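Local coordinates for protein haloacid dehalogenase/epoxide hydrolase family (Corynebacterium glutamicum ATCC 13032, PDB 2PR7) that is uncharacterised but probably acts as a metal-dependent hydrolase of the haloacid dehalogenase superfamily, with a substrate that is not known, at residues 24-29 with 126-131; 113-116 with 122-125. All coordinates share one frame; numbering follows the deposited sequence.

Contact 1: residues 24-29 with 126-131. With EDO (1,2-ethanediol), chain D.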
ATOM      1  N   ARG A  24      -8.640  -5.754   5.737  1.00 17.69           N
ATOM      2  CA  ARG A  24      -9.847  -5.093   5.270  1.00 16.16           C
ATOM      3  C   ARG A  24     -10.375  -4.117   6.300  1.00 15.16           C
ATOM      4  O   ARG A  24     -10.776  -3.010   5.993  1.00 18.05           O
ATOM      5  CB  ARG A  24     -10.909  -6.098   4.867  1.00 19.23           C
ATOM      6  CG  ARG A  24     -10.604  -6.701   3.509  1.00 26.23           C
ATOM      7  CD  ARG A  24     -11.639  -7.670   3.088  1.00 32.40           C
ATOM      8  NE  ARG A  24     -11.281  -8.251   1.787  1.00 36.55           N
ATOM      9  CZ  ARG A  24     -11.940  -8.041   0.647  1.00 38.20           C
ATOM     10  NH1 ARG A  24     -13.047  -7.295   0.613  1.00 38.29           N
ATOM     11  NH2 ARG A  24     -11.501  -8.621  -0.462  1.00 37.71           N
ATOM     12  N   ASN A  25     -10.280  -4.485   7.567  1.00 15.61           N
ATOM     13  CA  ASN A  25     -10.706  -3.626   8.628  1.00 16.22           C
ATOM     14  C   ASN A  25      -9.747  -2.422   8.759  1.00 16.71           C
ATOM     15  O   ASN A  25     -10.204  -1.295   8.975  1.00 17.63           O
ATOM     16  CB  ASN A  25     -10.802  -4.444   9.943  1.00 19.04           C
ATOM     17  CG  ASN A  25     -11.277  -3.635  11.080  1.00 27.09           C
ATOM     18  OD1 ASN A  25     -12.390  -3.104  11.049  1.00 30.60           O
ATOM     19  ND2 ASN A  25     -10.445  -3.509  12.114  1.00 28.06           N
ATOM     20  N   LEU A  26      -8.478  -2.664   8.644  1.00 17.53           N
ATOM     21  CA  LEU A  26      -7.507  -1.596   8.725  1.00 17.03           C
ATOM     22  C   LEU A  26      -7.702  -0.585   7.563  1.00 16.55           C
ATOM     23  O   LEU A  26      -7.774   0.613   7.790  1.00 18.18           O
ATOM     24  CB  LEU A  26      -6.101  -2.180   8.696  1.00 17.49           C
ATOM     25  CG  LEU A  26      -4.917  -1.248   8.800  1.00 17.78           C
ATOM     26  CD1 LEU A  26      -4.997  -0.457  10.113  1.00 19.56           C
ATOM     27  CD2 LEU A  26      -3.643  -2.089   8.693  1.00 21.20           C
ATOM     28  N   LEU A  27      -7.843  -1.078   6.340  1.00 18.54           N
ATOM     29  CA  LEU A  27      -8.040  -0.217   5.175  1.00 19.12           C
ATOM     30  C   LEU A  27      -9.336   0.537   5.299  1.00 16.35           C
ATOM     31  O   LEU A  27      -9.401   1.707   4.864  1.00 19.88           O
ATOM     32  CB  LEU A  27      -7.977  -1.005   3.868  1.00 18.72           C
ATOM     33  CG  LEU A  27      -6.598  -1.602   3.485  1.00 18.61           C
ATOM     34  CD1 LEU A  27      -6.785  -2.635   2.382  1.00 18.07           C
ATOM     35  CD2 LEU A  27      -5.639  -0.484   3.073  1.00 19.82           C
ATOM     36  N   ALA A  28     -10.383  -0.085   5.813  1.00 17.69           N
ATOM     37  CA  ALA A  28     -11.639   0.624   6.008  1.00 19.68           C
ATOM     38  C   ALA A  28     -11.484   1.751   7.011  1.00 15.81           C
ATOM     39  O   ALA A  28     -12.026   2.864   6.811  1.00 17.45           O
ATOM     40  CB  ALA A  28     -12.683  -0.271   6.487  1.00 19.60           C
ATOM     41  N   ALA A  29     -10.783   1.489   8.096  1.00 17.71           N
ATOM     42  CA  ALA A  29     -10.505   2.570   9.072  1.00 16.66           C
ATOM     43  C   ALA A  29      -9.682   3.696   8.477  1.00 20.34           C
ATOM     44  O   ALA A  29      -9.940   4.849   8.758  1.00 20.47           O
ATOM     45  CB  ALA A  29      -9.842   2.006  10.365  1.00 17.01           C
ATOM     46  N   GLU A 126       2.928  -0.011  13.596  1.00 19.11           N
ATOM     47  CA  GLU A 126       3.480   1.099  12.860  1.00 20.19           C
ATOM     48  C   GLU A 126       2.412   1.818  12.069  1.00 18.93           C
ATOM     49  O   GLU A 126       2.359   3.034  12.039  1.00 19.13           O
ATOM     50  CB  GLU A 126       4.602   0.625  11.939  1.00 20.93           C
ATOM     51  CG  GLU A 126       5.686  -0.131  12.707  1.00 23.17           C
ATOM     52  CD  GLU A 126       6.859  -0.471  11.843  1.00 28.54           C
ATOM     53  OE1 GLU A 126       7.227   0.365  10.990  1.00 36.50           O
ATOM     54  OE2 GLU A 126       7.394  -1.586  12.010  1.00 43.44           O
ATOM     55  N   ILE A 127       1.567   1.069  11.360  1.00 18.16           N
ATOM     56  CA  ILE A 127       0.616   1.704  10.489  1.00 18.42           C
ATOM     57  C   ILE A 127      -0.354   2.521  11.312  1.00 17.81           C
ATOM     58  O   ILE A 127      -0.671   3.646  11.007  1.00 17.76           O
ATOM     59  CB  ILE A 127      -0.103   0.640   9.588  1.00 20.60           C
ATOM     60  CG1 ILE A 127       0.904  -0.032   8.652  1.00 19.22           C
ATOM     61  CG2 ILE A 127      -1.248   1.297   8.814  1.00 22.24           C
ATOM     62  CD1 ILE A 127       0.398  -1.379   8.050  1.00 20.66           C
ATOM     63  N   VAL A 128      -0.932   1.884  12.334  1.00 15.75           N
ATOM     64  CA  VAL A 128      -1.900   2.520  13.177  1.00 19.08           C
ATOM     65  C   VAL A 128      -1.335   3.778  13.824  1.00 18.22           C
ATOM     66  O   VAL A 128      -2.013   4.805  13.907  1.00 18.72           O
ATOM     67  CB  VAL A 128      -2.401   1.507  14.217  1.00 18.67           C
ATOM     68  CG1 VAL A 128      -3.113   2.224  15.335  1.00 19.02           C
ATOM     69  CG2 VAL A 128      -3.330   0.395  13.557  1.00 17.70           C
ATOM     70  N   GLY A 129      -0.067   3.712  14.234  1.00 18.72           N
ATOM     71  CA  GLY A 129       0.601   4.855  14.863  1.00 17.52           C
ATOM     72  C   GLY A 129       0.805   6.015  13.892  1.00 17.30           C
ATOM     73  O   GLY A 129       0.576   7.167  14.249  1.00 18.96           O
ATOM     74  N   LEU A 130       1.220   5.705  12.678  1.00 17.01           N
ATOM     75  CA  LEU A 130       1.491   6.692  11.646  1.00 17.59           C
ATOM     76  C   LEU A 130       0.242   7.461  11.236  1.00 22.06           C
ATOM     77  O   LEU A 130       0.300   8.656  10.993  1.00 23.88           O
ATOM     78  CB  LEU A 130       2.114   6.010  10.455  1.00 18.98           C
ATOM     79  CG  LEU A 130       3.602   5.703  10.589  1.00 17.42           C
ATOM     80  CD1 LEU A 130       4.020   4.630   9.531  1.00 20.67           C
ATOM     81  CD2 LEU A 130       4.497   6.946  10.542  1.00 17.50           C
ATOM     82  N   PHE A 131      -0.889   6.771  11.198  1.00 20.48           N
ATOM     83  CA  PHE A 131      -2.153   7.373  10.754  1.00 22.75           C
ATOM     84  C   PHE A 131      -3.052   7.818  11.882  1.00 23.61           C
ATOM     85  O   PHE A 131      -4.052   8.486  11.632  1.00 27.43           O
ATOM     86  CB  PHE A 131      -2.867   6.421   9.767  1.00 21.77           C
ATOM     87  CG  PHE A 131      -2.124   6.286   8.481  1.00 21.91           C
ATOM     88  CD1 PHE A 131      -2.075   7.359   7.605  1.00 25.52           C
ATOM     89  CD2 PHE A 131      -1.432   5.146   8.152  1.00 25.40           C
ATOM     90  CE1 PHE A 131      -1.355   7.274   6.427  1.00 24.09           C
ATOM     91  CE2 PHE A 131      -0.706   5.067   6.961  1.00 24.20           C
ATOM     92  CZ  PHE A 131      -0.688   6.134   6.105  1.00 23.49           C
TER
HETATM   93  C1  EDO D 138      -7.799  -8.136   0.445  1.00 42.14           C
HETATM   94  O1  EDO D 138      -8.616  -9.228   0.877  1.00 35.51           O
HETATM   95  C2  EDO D 138      -7.284  -7.515   1.718  1.00 38.11           C
HETATM   96  O2  EDO D 138      -6.197  -8.331   2.179  1.00 44.85           O

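Contact 2: residues 113-116 with 122-125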
ATOM      1  N   VAL A 113       7.740   7.492   3.991  1.00 19.51           N
ATOM      2  CA  VAL A 113       7.889   6.706   5.225  1.00 18.54           C
ATOM      3  C   VAL A 113       7.747   5.221   4.887  1.00 21.81           C
ATOM      4  O   VAL A 113       6.804   4.819   4.241  1.00 21.86           O
ATOM      5  CB  VAL A 113       6.907   7.131   6.342  1.00 18.32           C
ATOM      6  CG1 VAL A 113       7.006   6.167   7.496  1.00 20.36           C
ATOM      7  CG2 VAL A 113       7.222   8.566   6.799  1.00 18.76           C
ATOM      8  N   GLY A 114       8.685   4.399   5.345  1.00 19.39           N
ATOM      9  CA  GLY A 114       8.709   2.985   5.009  1.00 18.07           C
ATOM     10  C   GLY A 114       8.273   2.099   6.161  1.00 19.11           C
ATOM     11  O   GLY A 114       8.697   2.320   7.306  1.00 19.21           O
ATOM     12  N   VAL A 115       7.503   1.059   5.856  1.00 20.11           N
ATOM     13  CA  VAL A 115       7.166   0.032   6.834  1.00 19.32           C
ATOM     14  C   VAL A 115       7.434  -1.309   6.213  1.00 19.09           C
ATOM     15  O   VAL A 115       6.816  -1.672   5.180  1.00 18.32           O
ATOM     16  CB  VAL A 115       5.704   0.112   7.238  1.00 19.28           C
ATOM     17  CG1 VAL A 115       5.308  -1.104   8.171  1.00 20.03           C
ATOM     18  CG2 VAL A 115       5.408   1.464   7.925  1.00 20.20           C
ATOM     19  N   TYR A 116       8.372  -2.062   6.814  1.00 19.78           N
ATOM     20  CA  TYR A 116       8.689  -3.415   6.364  1.00 18.31           C
ATOM     21  C   TYR A 116       7.678  -4.417   6.901  1.00 21.16           C
ATOM     22  O   TYR A 116       7.484  -4.534   8.091  1.00 21.95           O
ATOM     23  CB  TYR A 116      10.081  -3.779   6.822  1.00 17.39           C
ATOM     24  CG  TYR A 116      10.555  -5.155   6.469  1.00 18.92           C
ATOM     25  CD1 TYR A 116      10.498  -5.617   5.168  1.00 20.81           C
ATOM     26  CD2 TYR A 116      11.065  -6.007   7.435  1.00 23.86           C
ATOM     27  CE1 TYR A 116      10.954  -6.858   4.832  1.00 25.05           C
ATOM     28  CE2 TYR A 116      11.546  -7.267   7.092  1.00 23.92           C
ATOM     29  CZ  TYR A 116      11.506  -7.684   5.778  1.00 24.71           C
ATOM     30  OH  TYR A 116      11.981  -8.942   5.394  1.00 26.45           O
ATOM     31  N   ARG A 122       3.428  -7.018  13.747  1.00 24.23           N
ATOM     32  CA  ARG A 122       4.465  -6.009  13.898  1.00 25.79           C
ATOM     33  C   ARG A 122       4.114  -4.786  13.068  1.00 24.14           C
ATOM     34  O   ARG A 122       4.114  -3.673  13.552  1.00 24.93           O
ATOM     35  CB  ARG A 122       5.823  -6.554  13.458  1.00 27.97           C
ATOM     36  CG  ARG A 122       6.947  -5.659  13.821  1.00 35.10           C
ATOM     37  CD  ARG A 122       8.301  -6.278  13.587  1.00 39.22           C
ATOM     38  NE  ARG A 122       9.316  -5.327  14.020  1.00 42.38           N
ATOM     39  CZ  ARG A 122       9.674  -4.267  13.315  1.00 40.69           C
ATOM     40  NH1 ARG A 122       9.147  -4.035  12.117  1.00 45.46           N
ATOM     41  NH2 ARG A 122      10.578  -3.436  13.794  1.00 43.10           N
ATOM     42  N   ALA A 123       3.786  -4.997  11.813  1.00 22.88           N
ATOM     43  CA  ALA A 123       3.513  -3.898  10.908  1.00 21.52           C
ATOM     44  C   ALA A 123       2.289  -3.059  11.305  1.00 22.54           C
ATOM     45  O   ALA A 123       2.268  -1.853  11.102  1.00 23.56           O
ATOM     46  CB  ALA A 123       3.397  -4.415   9.440  1.00 23.90           C
ATOM     47  N   VAL A 124       1.237  -3.690  11.817  1.00 20.75           N
ATOM     48  CA  VAL A 124       0.035  -2.963  12.173  1.00 18.41           C
ATOM     49  C   VAL A 124       0.294  -1.873  13.228  1.00 19.91           C
ATOM     50  O   VAL A 124      -0.314  -0.789  13.192  1.00 21.52           O
ATOM     51  CB  VAL A 124      -1.151  -3.889  12.560  1.00 19.81           C
ATOM     52  CG1 VAL A 124      -0.910  -4.577  13.904  1.00 18.90           C
ATOM     53  CG2 VAL A 124      -2.450  -3.086  12.576  1.00 24.09           C
ATOM     54  N   VAL A 125       1.165  -2.154  14.169  1.00 20.29           N
ATOM     55  CA  VAL A 125       1.509  -1.165  15.203  1.00 22.62           C
ATOM     56  C   VAL A 125       2.005   0.130  14.559  1.00 19.84           C
ATOM     57  O   VAL A 125       1.597   1.232  14.937  1.00 19.52           O
ATOM     58  CB  VAL A 125       2.605  -1.725  16.145  1.00 23.94           C
ATOM     59  CG1 VAL A 125       3.115  -0.659  17.105  1.00 27.85           C
ATOM     60  CG2 VAL A 125       2.061  -2.851  16.930  1.00 27.08           C
TER
HETATM   61  O   HOH W   1       7.149  -4.096  10.561  1.00 33.16           O

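Contact 1: residues 24-29 with 126-131
L26 meets I127 and V128 through branched aliphatic side chains, so no flat group takes part in the contact. The flat group with a close partner is the guanidinium of R24, on the same turn as L26 but well away from the interface. A 1,2-ethanediol molecule, probably from the crystallisation liquor, sits at its edge with O1 near the plane. R24 NE donates to ethanediol O1 at 3.0 Å (N-H...O angle 146°). A second bond, from R24 NH2 to the same O1, is weak and more bent (135°). L13 and Q20 also bind the diol.

The fold is the Rossmann-like α/β core of the haloacid dehalogenase superfamily, a parallel sheet with helices packed on it. Segments 24-29 and 126-131 belong to helices 17-32 and 120-131, which cover the same face of the sheet. L27 and F131 both reach L5 on strand 4-7. I127 reaches V97 on strand 94-98.

Where the helices meet, the backbones stay apart. The CA atoms of L26 and V128 are 8.3 Å from each other, and the gap is bridged by side chains alone. L26 carries one whole side of the contact. Its CG is anti to the backbone N (chi1 -179°), which sends the forked end across to helix 120-131. The two methyls of the fork then take different partners. L26 CD2 faces I127, meeting the gamma methyl CG2 and, slightly farther off, the delta methyl CD1. No hydrogen bond crosses, and only 114 Å² is buried in total. F137, the last residue of the chain, touches N25 and A29 on one helix and V128 on the other. The closest approach between the segments is L26 CD1 to V128 CG2, at 3.9 Å.

Contact 2: residues 113-116 with 122-125
V115 and A123 form the apolar centre of this contact. V115 CG1 is anti to the backbone N (chi1 174°), and this branch is the one that meets the helix segment. It touches the single methyl of A123, with V115 CG1 and A123 CB 4.0 Å apart. In keeping with the small side chain, the CA atoms of V115 and A123 are only 6.7 Å apart.

Beside this apolar pair, R122 runs extended from chi1 to chi3, then turns about the CD-NE bond (chi4 -77°). The carbonyl oxygen of Y116 lies beyond the guanidinium edge, near its plane, but Y116 O and R122 NH1 are 4.4 Å apart. A water lies between them. Its distances to both atoms are very short and its bond to NH1 is weak, so the bridge is doubtful. The firmer partner of R122 NH1 is E126, in a salt bridge one turn on.

A short loop joins edge strand 113-116 to helix 120-131, which folds back over it. This is the last β-α unit of a Rossmann-like haloacid dehalogenase fold.

Both contacts use helix 120-131, and their centres lie 10 Å apart. Contact 2 ties the helix to the edge strand just before it. Contact 1 ties it to helix 17-32, almost a hundred residues back. The two meet directly: E126 OE1 is 3.7 Å from V115 CG1, and L130 CD1 is 3.8 Å from V115 CG2. V124 also extends the apolar surface toward L26. The calcium ion, bound at D8, A10 and D99, marks the probable active site. It lies about 13 Å from the I127 side chain and about 9 Å from that of Y116, so neither contact forms the metal site.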